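Local coordinates for protein putative glycosidase ph117-related (Bacteroides thetaiotaomicron, PDB 5A7V) that probably hydrolyses or phosphorolyses beta-mannosidic linkages, as expected of a GH130 family member, and binds mannose in the crystal, at residues Asn74-Pro79 with Tyr92-Lys97; Lys191-Lys196 with Asn244-Val249; Gly340-Gly345 with Cys365-Val370. One frame throughout, in Å; residues are numbered along the deposited sequence.

In the fold
From the N terminus, the chain first closes contact 1, a tight hairpin of strands 75-84 and 87-95 whose inner side chains reach bound mannose. Contact 2 closes a longer loop, bringing Lys191-Lys196, just after the four-stranded sheet ending at 183-187, against Asn244-Val249 at the border of the next sheet. Contact 3 folds Gly340-Gly345 onto the turn joining strands 358-365 and 369-375. The three follow in series, none nested or crossed. Contacts 1 and 3 touch, with Asp75 OD1 2.8 Å from Ser368 OG, and share one mannose. Contact 2 is remote, its nearest atoms about 17 Å from contact 1 and about 24 Å from contact 3.

Contact 1: Asn74-Pro79 with Tyr92-Lys97; sequences NDTFNP and YRAEDK. With MAN (alpha-D-mannopyranose), chain E; MAN (alpha-D-mannopyranose), chain D; BMA (beta-D-mannopyranose), chain C.
Phe77 and Arg93 lie side by side on the beta hairpin of strands 75-84 and 87-95, part of a four-stranded antiparallel sheet consistent with one blade of the beta-propeller known for GH130 enzymes. The guanidinium of Arg93 presents its edge to sugar. Arg93 NH1 reaches O3 of the beta-mannose at 2.9 Å, and NH2 meets O3 and O4 of the same ring; the chain D alpha-mannose, an overlapping alternative, is held by NH1 on O3 and NH2 on O4. Next to it, Asn78 ND2 donates to O4 of the chain E mannose at 3.0 Å, an almost straight bond (171°).

Behind the sugars, Phe77 covers one face of the guanidinium, the two planes 33° apart. Its CZ sits over the centre, 3.5 Å from Arg93 NE, while Arg93 CD packs on one face of the ring as a CH-pi contact. Arginine suits the place because its fully extended chain, with CG anti to the backbone N (chi1 -179°), carries the cation alongside the ring, out to its CZ rim, where the edge meets the sugars. Glu95 OE2 meets Arg93 NH2 in a salt bridge at 2.9 Å whose hydrogen bond is weak; Glu95 OE1 lies at the edge of the Phe77 ring and forms a salt bridge with Arg105, which also pairs with Asp75 OD2 and probably eases the two nearby carboxylates. Asp146 pairs with NH1 and Ser107 with NE; these partners and the Phe77 ring restrict the guanidinium's rotation.

Phe77 with Arg93 and Asp75 with Glu95 are hydrogen-bonded pairs; between them Thr76 and Ala94 form a non-hydrogen-bonded pair on the other face. Asn74 and Asp75 both face Glu95 in a classic beta bulge; Asn74 N donates to Glu95 O, and Asn74 ND2 approaches Asp96 O at 3.0 Å from above the carbonyl plane.

Contact 2: Lys191-Lys196 with Asn244-Val249; sequences KAYDGK and NWTPYV
The ring of Tyr193 turns its edge to the other segment, with Pro247 O lying near the ring plane. Thr246 CG2 and Val249 CG1 come at it obliquely, the latter 3.9 Å from Tyr193 CE2. The phenol ends in a short hydrogen bond: Tyr193 OH donates to Pro247 O at 2.7 Å, almost exactly in line with the carbonyl (180°). Tyrosine suits the site because its ring can rest among the methyls of Thr246 and Val249 while the hydroxyl serves a backbone oxygen. CG stands anti to the carbonyl carbon (chi1 -55°), which swings the ring toward Thr246 and Val249. Tyr193, Asp194 and Gly195 all have positive phi, giving a short left-handed turn.

Beside the ring, Ala192 CB fits between Trp245 O, Thr246 OG1 and Pro247 CD, where the small methyl lets the backbones approach, 5.4 Å between the CA atoms of Ala192 and Thr246. At the other end, the aliphatic part of Lys191 crosses the amide of Asn244 at about a right angle, with Lys191 CE 3.6 Å from Asn244 CG. Water joins what the side chains leave apart: one molecule bridges Lys191 N and Asn244 OD1, 2.7 Å from the latter, and a second links Ala192 N to Trp245 O.

In the fold, 191-196 follows strand 183-187, the last of its four-stranded sheet, whereas strand 246-247 pairs with 235-239 of the next sheet. Trp245 packs on Tyr225 and Met227 of strand 225-229, and its backbone bonds Ala188 just after strand 183-187, tying the end of one sheet to the edge of the next.

Contact 3: Gly340-Gly345 with Cys365-Val370; sequences GQYVDG and CADSKV. With MAN (alpha-D-mannopyranose), chain E.
Ser368 OG is gripped by two groups, the backbone of Gln341, whose N donates to it at 2.8 Å, and the carboxylate of Asp75. Serine serves well here, since one short hydroxyl can accept from an amide while also meeting a carboxylate. The residue closes the turn of the hairpin between strands 358-365 and 369-375, where Ser368 and Lys369 both face Cys365 in a classic beta bulge; their amides share Cys365 O. Ala366 and Asp367 at the bend have positive phi.

That bend delivers Asp367 to the pocket. Its carboxylate receives two hydroxyls of the chain E mannose, O4 on OD1 and O6 on OD2, each at 2.7 Å, so that one flat group reads two positions of the sugar. Tyr342 completes this side: C6 of the mannose lies over one face of its ring, 3.7 Å from Tyr342 CD1. With CG anti to the backbone N (chi1 -175°), the Tyr342 ring is carried to the sugar, while its hydroxyl reaches Asn304 O.

Gln341 braces the bend. Its extended side chain crosses that of Asp367 at about a right angle, and NE2 gives one hydrogen bond to Asp367 O at 2.9 Å, with the acceptor in the amide plane; Glu95 takes another. Glutamine thus offers the two N-H groups needed. Tyr342 N in turn donates to Ala366 O at 2.9 Å. Beyond it, a type I turn from Tyr342 to Gly345 leads into strand 347-355; Gly345 takes a phi of 95°, which suits glycine, and its CA passes 4.2 Å from Ala366 CB.

Contact 1: Asn74-Pro79 with Tyr92-Lys97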
# COMPACT_ATOMS: atom_id res chain seq x y z
N ASN A 74 -5.23 6.46 18.36
CA ASN A 74 -5.77 7.53 17.50
C ASN A 74 -6.39 6.97 16.22
O ASN A 74 -7.55 7.19 15.94
CB ASN A 74 -4.69 8.56 17.21
CG ASN A 74 -5.14 9.99 17.39
OD1 ASN A 74 -6.32 10.31 17.51
ND2 ASN A 74 -4.16 10.88 17.42
N ASP A 75 -5.60 6.19 15.45
CA ASP A 75 -5.96 5.78 14.11
C ASP A 75 -5.18 4.52 13.76
O ASP A 75 -4.02 4.40 14.16
CB ASP A 75 -5.67 6.93 13.12
CG ASP A 75 -6.60 8.14 13.30
OD1 ASP A 75 -7.81 8.02 12.92
OD2 ASP A 75 -6.09 9.13 13.87
N THR A 76 -5.84 3.58 13.08
CA THR A 76 -5.20 2.33 12.66
C THR A 76 -5.56 2.13 11.18
O THR A 76 -6.74 2.00 10.83
CB THR A 76 -5.69 1.12 13.47
OG1 THR A 76 -7.12 1.03 13.47
CG2 THR A 76 -5.19 1.19 14.87
N PHE A 77 -4.57 2.13 10.28
CA PHE A 77 -4.86 2.28 8.84
C PHE A 77 -3.72 1.68 8.02
O PHE A 77 -3.00 0.81 8.52
CB PHE A 77 -5.27 3.76 8.50
CG PHE A 77 -4.25 4.83 8.80
CD1 PHE A 77 -3.92 5.18 10.11
CD2 PHE A 77 -3.65 5.56 7.76
CE1 PHE A 77 -3.06 6.22 10.36
CE2 PHE A 77 -2.79 6.60 8.00
CZ PHE A 77 -2.49 6.94 9.32
N ASN A 78 -3.65 2.05 6.75
CA ASN A 78 -2.57 1.74 5.78
C ASN A 78 -1.74 0.50 6.12
O ASN A 78 -0.65 0.62 6.67
CB ASN A 78 -1.72 2.97 5.58
CG ASN A 78 -2.50 4.10 4.90
OD1 ASN A 78 -3.70 3.99 4.66
ND2 ASN A 78 -1.81 5.19 4.66
N PRO A 79 -2.32 -0.66 5.77
CA PRO A 79 -1.77 -1.94 6.24
C PRO A 79 -0.99 -2.70 5.18
O PRO A 79 -1.28 -2.63 3.98
CB PRO A 79 -3.04 -2.74 6.55
CG PRO A 79 -3.99 -2.29 5.49
CD PRO A 79 -3.69 -0.85 5.28
N TYR A 92 -0.47 -3.34 10.59
CA TYR A 92 -1.26 -2.11 10.41
C TYR A 92 -0.51 -0.89 10.93
O TYR A 92 0.14 -0.93 11.99
CB TYR A 92 -2.66 -2.20 11.02
CG TYR A 92 -2.74 -2.61 12.50
CD1 TYR A 92 -2.79 -3.97 12.89
CD2 TYR A 92 -2.77 -1.66 13.52
CE1 TYR A 92 -2.92 -4.32 14.21
CE2 TYR A 92 -2.92 -2.03 14.84
CZ TYR A 92 -3.01 -3.35 15.19
OH TYR A 92 -3.14 -3.73 16.51
N ARG A 93 -0.62 0.22 10.19
CA ARG A 93 -0.08 1.49 10.66
C ARG A 93 -0.94 1.99 11.83
O ARG A 93 -2.12 2.22 11.64
CB ARG A 93 -0.08 2.51 9.52
CG ARG A 93 0.50 3.85 9.92
CD ARG A 93 0.45 4.90 8.81
NE ARG A 93 0.90 6.18 9.25
CZ ARG A 93 0.96 7.27 8.48
NH1 ARG A 93 0.76 7.20 7.16
NH2 ARG A 93 1.18 8.46 9.05
N ALA A 94 -0.33 2.25 12.97
CA ALA A 94 -1.02 2.72 14.15
C ALA A 94 -0.40 4.00 14.62
O ALA A 94 0.83 4.16 14.67
CB ALA A 94 -0.91 1.69 15.25
N GLU A 95 -1.26 4.98 14.93
CA GLU A 95 -0.83 6.28 15.44
C GLU A 95 -1.32 6.53 16.86
O GLU A 95 -2.47 6.17 17.21
CB GLU A 95 -1.32 7.42 14.53
CG GLU A 95 -0.56 7.47 13.21
CD GLU A 95 -1.06 8.60 12.31
OE1 GLU A 95 -2.28 8.96 12.39
OE2 GLU A 95 -0.21 9.10 11.51
N ASP A 96 -0.41 7.11 17.65
CA ASP A 96 -0.67 7.56 19.03
C ASP A 96 -1.22 9.00 19.03
O ASP A 96 -1.55 9.54 17.95
CB ASP A 96 0.61 7.38 19.87
CG ASP A 96 1.76 8.28 19.45
OD1 ASP A 96 1.58 9.24 18.66
OD2 ASP A 96 2.88 8.06 19.98
N LYS A 97 -1.32 9.59 20.21
CA LYS A 97 -1.89 10.95 20.38
C LYS A 97 -0.79 12.00 20.67
O LYS A 97 -1.05 13.04 21.33
CB LYS A 97 -2.99 10.95 21.44
CG LYS A 97 -4.22 10.16 21.00
CD LYS A 97 -5.33 10.16 22.03
CE LYS A 97 -6.52 9.34 21.54
NZ LYS A 97 -7.70 9.47 22.43
C1 MAN E . -0.12 9.90 1.17
C2 MAN E . -0.09 8.37 1.40
C3 MAN E . -0.62 7.87 2.76
C4 MAN E . -1.91 8.62 3.17
C5 MAN E . -2.33 9.68 2.14
C6 MAN E . -3.52 10.54 2.63
O1 MAN E . -0.16 10.27 -0.31
O2 MAN E . 1.28 7.98 1.25
O3 MAN E . 0.31 8.06 3.81
O4 MAN E . -2.89 7.62 3.36
O5 MAN E . -1.17 10.54 1.92
O6 MAN E . -3.14 11.26 3.80
C1 MAN D . 2.02 12.86 4.54
C2 MAN D . 1.12 11.70 4.52
C3 MAN D . 1.14 11.19 5.94
C4 MAN D . 2.53 10.93 6.50
C5 MAN D . 3.47 12.09 6.22
C6 MAN D . 4.93 11.70 6.31
O1 MAN D . 1.56 14.00 5.16
O2 MAN D . 1.60 10.64 3.70
O3 MAN D . 0.40 9.97 6.11
O4 MAN D . 2.46 10.75 7.93
O5 MAN D . 3.31 12.59 4.91
O6 MAN D . 5.28 10.64 5.41
C1 BMA C . 1.84 12.84 4.51
C2 BMA C . 0.95 11.64 4.82
C3 BMA C . 1.17 11.23 6.25
C4 BMA C . 2.65 11.00 6.52
C5 BMA C . 3.50 12.15 5.97
C6 BMA C . 4.99 11.87 6.07
O1 BMA C . 1.71 13.39 3.20
O2 BMA C . 1.31 10.52 3.98
O3 BMA C . 0.38 10.04 6.64
O4 BMA C . 2.81 10.89 7.94
O5 BMA C . 3.22 12.46 4.59
O6 BMA C . 5.39 10.69 5.38

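Contact 2: Lys191-Lys196 with Asn244-Val249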
# COMPACT_ATOMS: atom_id res chain seq x y z
N LYS A 191 22.34 4.03 -1.50
CA LYS A 191 23.66 3.70 -2.08
C LYS A 191 23.80 4.08 -3.56
O LYS A 191 24.90 4.45 -4.00
CB LYS A 191 23.87 2.19 -1.93
CG LYS A 191 25.21 1.61 -2.34
CD LYS A 191 25.33 0.13 -1.94
CE LYS A 191 24.85 -0.84 -3.01
NZ LYS A 191 25.79 -2.00 -3.06
N ALA A 192 22.72 3.92 -4.33
CA ALA A 192 22.82 4.04 -5.79
C ALA A 192 23.35 5.41 -6.23
O ALA A 192 23.12 6.43 -5.60
CB ALA A 192 21.43 3.80 -6.41
N TYR A 193 24.06 5.43 -7.35
CA TYR A 193 24.52 6.67 -7.96
C TYR A 193 25.30 7.53 -6.95
O TYR A 193 25.06 8.73 -6.84
CB TYR A 193 23.36 7.44 -8.59
CG TYR A 193 22.55 6.64 -9.62
CD1 TYR A 193 23.10 6.24 -10.83
CD2 TYR A 193 21.23 6.30 -9.39
CE1 TYR A 193 22.36 5.49 -11.74
CE2 TYR A 193 20.50 5.55 -10.29
CZ TYR A 193 21.03 5.16 -11.47
OH TYR A 193 20.24 4.42 -12.34
N ASP A 194 26.19 6.89 -6.17
CA ASP A 194 27.04 7.57 -5.20
C ASP A 194 26.21 8.39 -4.20
O ASP A 194 26.58 9.50 -3.81
CB ASP A 194 28.08 8.46 -5.92
CG ASP A 194 29.19 8.93 -5.02
OD1 ASP A 194 29.56 8.20 -4.07
OD2 ASP A 194 29.71 10.05 -5.25
N GLY A 195 25.06 7.84 -3.81
CA GLY A 195 24.18 8.47 -2.83
C GLY A 195 23.32 9.60 -3.32
O GLY A 195 22.75 10.31 -2.50
N LYS A 196 23.18 9.75 -4.63
CA LYS A 196 22.38 10.89 -5.18
C LYS A 196 21.01 11.06 -4.55
O LYS A 196 20.58 12.20 -4.33
CB LYS A 196 22.26 10.72 -6.71
CG LYS A 196 21.42 11.76 -7.49
CD LYS A 196 21.58 11.49 -8.99
CE LYS A 196 20.75 12.39 -9.88
NZ LYS A 196 21.03 13.81 -9.63
N ASN A 244 19.28 -2.82 -1.41
CA ASN A 244 19.82 -1.67 -2.15
C ASN A 244 19.18 -1.64 -3.54
O ASN A 244 19.37 -2.55 -4.35
CB ASN A 244 21.35 -1.76 -2.26
CG ASN A 244 22.01 -1.70 -0.90
OD1 ASN A 244 21.89 -0.70 -0.18
ND2 ASN A 244 22.69 -2.77 -0.52
N TRP A 245 18.42 -0.57 -3.80
CA TRP A 245 17.65 -0.42 -5.05
C TRP A 245 18.21 0.70 -5.91
O TRP A 245 18.63 1.74 -5.38
CB TRP A 245 16.16 -0.15 -4.69
CG TRP A 245 15.51 -1.34 -4.05
CD1 TRP A 245 15.54 -1.69 -2.69
CD2 TRP A 245 14.79 -2.40 -4.71
NE1 TRP A 245 14.88 -2.87 -2.52
CE2 TRP A 245 14.41 -3.34 -3.72
CE3 TRP A 245 14.44 -2.66 -6.06
CZ2 TRP A 245 13.67 -4.48 -4.02
CZ3 TRP A 245 13.76 -3.81 -6.35
CH2 TRP A 245 13.39 -4.72 -5.34
N THR A 246 18.21 0.48 -7.23
CA THR A 246 18.76 1.42 -8.19
C THR A 246 17.62 1.93 -9.07
O THR A 246 17.07 1.17 -9.86
CB THR A 246 19.85 0.74 -9.02
OG1 THR A 246 20.89 0.27 -8.14
CG2 THR A 246 20.43 1.68 -10.07
N PRO A 247 17.21 3.22 -8.87
CA PRO A 247 16.14 3.74 -9.71
C PRO A 247 16.48 3.80 -11.18
O PRO A 247 17.65 3.99 -11.54
CB PRO A 247 15.90 5.15 -9.17
CG PRO A 247 16.48 5.19 -7.82
CD PRO A 247 17.65 4.20 -7.86
N TYR A 248 15.45 3.64 -12.02
CA TYR A 248 15.60 3.90 -13.45
C TYR A 248 15.66 5.43 -13.64
O TYR A 248 14.82 6.16 -13.11
CB TYR A 248 14.44 3.35 -14.28
CG TYR A 248 14.45 1.87 -14.54
CD1 TYR A 248 13.94 0.99 -13.61
CD2 TYR A 248 14.94 1.35 -15.73
CE1 TYR A 248 13.93 -0.40 -13.82
CE2 TYR A 248 14.94 -0.02 -15.96
CZ TYR A 248 14.44 -0.90 -14.99
OH TYR A 248 14.37 -2.26 -15.22
N VAL A 249 16.61 5.88 -14.45
CA VAL A 249 16.85 7.28 -14.66
C VAL A 249 16.89 7.61 -16.15
O VAL A 249 17.09 6.75 -17.02
CB VAL A 249 18.15 7.79 -13.96
CG1 VAL A 249 18.03 7.63 -12.45
CG2 VAL A 249 19.41 7.14 -14.51
O HOH W 1 20.56 1.61 -0.73
O HOH W 2 20.60 2.08 -3.49

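Contact 3: Gly340-Gly345 with Cys365-Val370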
# COMPACT_ATOMS: atom_id res chain seq x y z
N GLY A 340 -12.59 10.80 7.57
CA GLY A 340 -11.85 10.34 8.75
C GLY A 340 -10.78 11.35 9.04
O GLY A 340 -10.92 12.55 8.74
N GLN A 341 -9.64 10.88 9.52
CA GLN A 341 -8.50 11.74 9.73
C GLN A 341 -8.18 12.49 8.45
O GLN A 341 -7.79 13.67 8.51
CB GLN A 341 -7.28 10.90 10.19
CG GLN A 341 -6.05 11.79 10.33
CD GLN A 341 -4.75 11.18 10.81
OE1 GLN A 341 -3.87 11.96 11.16
NE2 GLN A 341 -4.59 9.88 10.78
N TYR A 342 -8.22 11.77 7.32
CA TYR A 342 -8.13 12.39 6.01
C TYR A 342 -9.57 12.70 5.56
O TYR A 342 -10.33 11.80 5.20
CB TYR A 342 -7.39 11.48 5.00
CG TYR A 342 -7.18 12.14 3.65
CD1 TYR A 342 -6.12 13.05 3.43
CD2 TYR A 342 -8.06 11.87 2.60
CE1 TYR A 342 -5.96 13.69 2.22
CE2 TYR A 342 -7.91 12.51 1.36
CZ TYR A 342 -6.88 13.43 1.18
OH TYR A 342 -6.69 14.09 -0.02
N VAL A 343 -9.95 13.97 5.68
CA VAL A 343 -11.36 14.34 5.62
C VAL A 343 -12.00 14.11 4.27
O VAL A 343 -13.21 13.86 4.16
CB VAL A 343 -11.60 15.77 6.19
CG1 VAL A 343 -10.96 16.79 5.31
CG2 VAL A 343 -13.08 16.04 6.41
N ASP A 344 -11.19 14.16 3.22
CA ASP A 344 -11.71 13.99 1.86
C ASP A 344 -11.91 12.52 1.44
O ASP A 344 -12.42 12.28 0.35
CB ASP A 344 -10.81 14.73 0.87
CG ASP A 344 -10.77 16.25 1.14
OD1 ASP A 344 -11.84 16.88 1.18
OD2 ASP A 344 -9.65 16.84 1.33
N GLY A 345 -11.47 11.55 2.29
CA GLY A 345 -11.72 10.16 2.05
C GLY A 345 -10.61 9.40 1.35
O GLY A 345 -9.97 9.93 0.46
N CYS A 365 -8.78 3.24 5.49
CA CYS A 365 -10.07 3.94 5.35
C CYS A 365 -9.91 5.34 5.91
O CYS A 365 -9.91 5.51 7.15
CB CYS A 365 -11.15 3.21 6.13
SG CYS A 365 -11.46 1.50 5.58
N ALA A 366 -9.78 6.31 5.02
CA ALA A 366 -9.69 7.72 5.39
C ALA A 366 -8.65 8.01 6.49
O ALA A 366 -8.84 8.89 7.32
CB ALA A 366 -11.06 8.30 5.75
N ASP A 367 -7.50 7.32 6.41
CA ASP A 367 -6.42 7.46 7.38
C ASP A 367 -6.85 7.18 8.85
O ASP A 367 -6.23 7.67 9.77
CB ASP A 367 -5.65 8.80 7.30
CG ASP A 367 -4.88 9.04 6.01
OD1 ASP A 367 -4.88 8.23 5.07
OD2 ASP A 367 -4.18 10.13 5.99
N SER A 368 -7.90 6.36 9.01
CA SER A 368 -8.47 6.11 10.33
C SER A 368 -8.69 4.65 10.72
O SER A 368 -8.54 4.32 11.90
CB SER A 368 -9.77 6.89 10.51
OG SER A 368 -9.47 8.30 10.69
N LYS A 369 -9.12 3.83 9.77
CA LYS A 369 -9.48 2.42 9.99
C LYS A 369 -8.78 1.53 8.97
O LYS A 369 -8.32 2.02 7.92
CB LYS A 369 -11.02 2.19 9.96
CG LYS A 369 -11.85 3.17 10.83
CD LYS A 369 -11.67 2.86 12.29
CE LYS A 369 -12.69 3.40 13.29
NZ LYS A 369 -12.66 4.85 13.43
N VAL A 370 -8.84 0.22 9.21
CA VAL A 370 -8.46 -0.77 8.19
C VAL A 370 -9.71 -1.48 7.68
O VAL A 370 -10.53 -1.97 8.49
CB VAL A 370 -7.49 -1.85 8.74
CG1 VAL A 370 -7.17 -2.92 7.68
CG2 VAL A 370 -6.20 -1.19 9.23
C1 MAN E . -0.12 9.90 1.17
C2 MAN E . -0.09 8.37 1.40
C3 MAN E . -0.62 7.87 2.76
C4 MAN E . -1.91 8.62 3.17
C5 MAN E . -2.33 9.68 2.14
C6 MAN E . -3.52 10.54 2.63
O1 MAN E . -0.16 10.27 -0.31
O2 MAN E . 1.28 7.98 1.25
O3 MAN E . 0.31 8.06 3.81
O4 MAN E . -2.89 7.62 3.36
O5 MAN E . -1.17 10.54 1.92
O6 MAN E . -3.14 11.26 3.80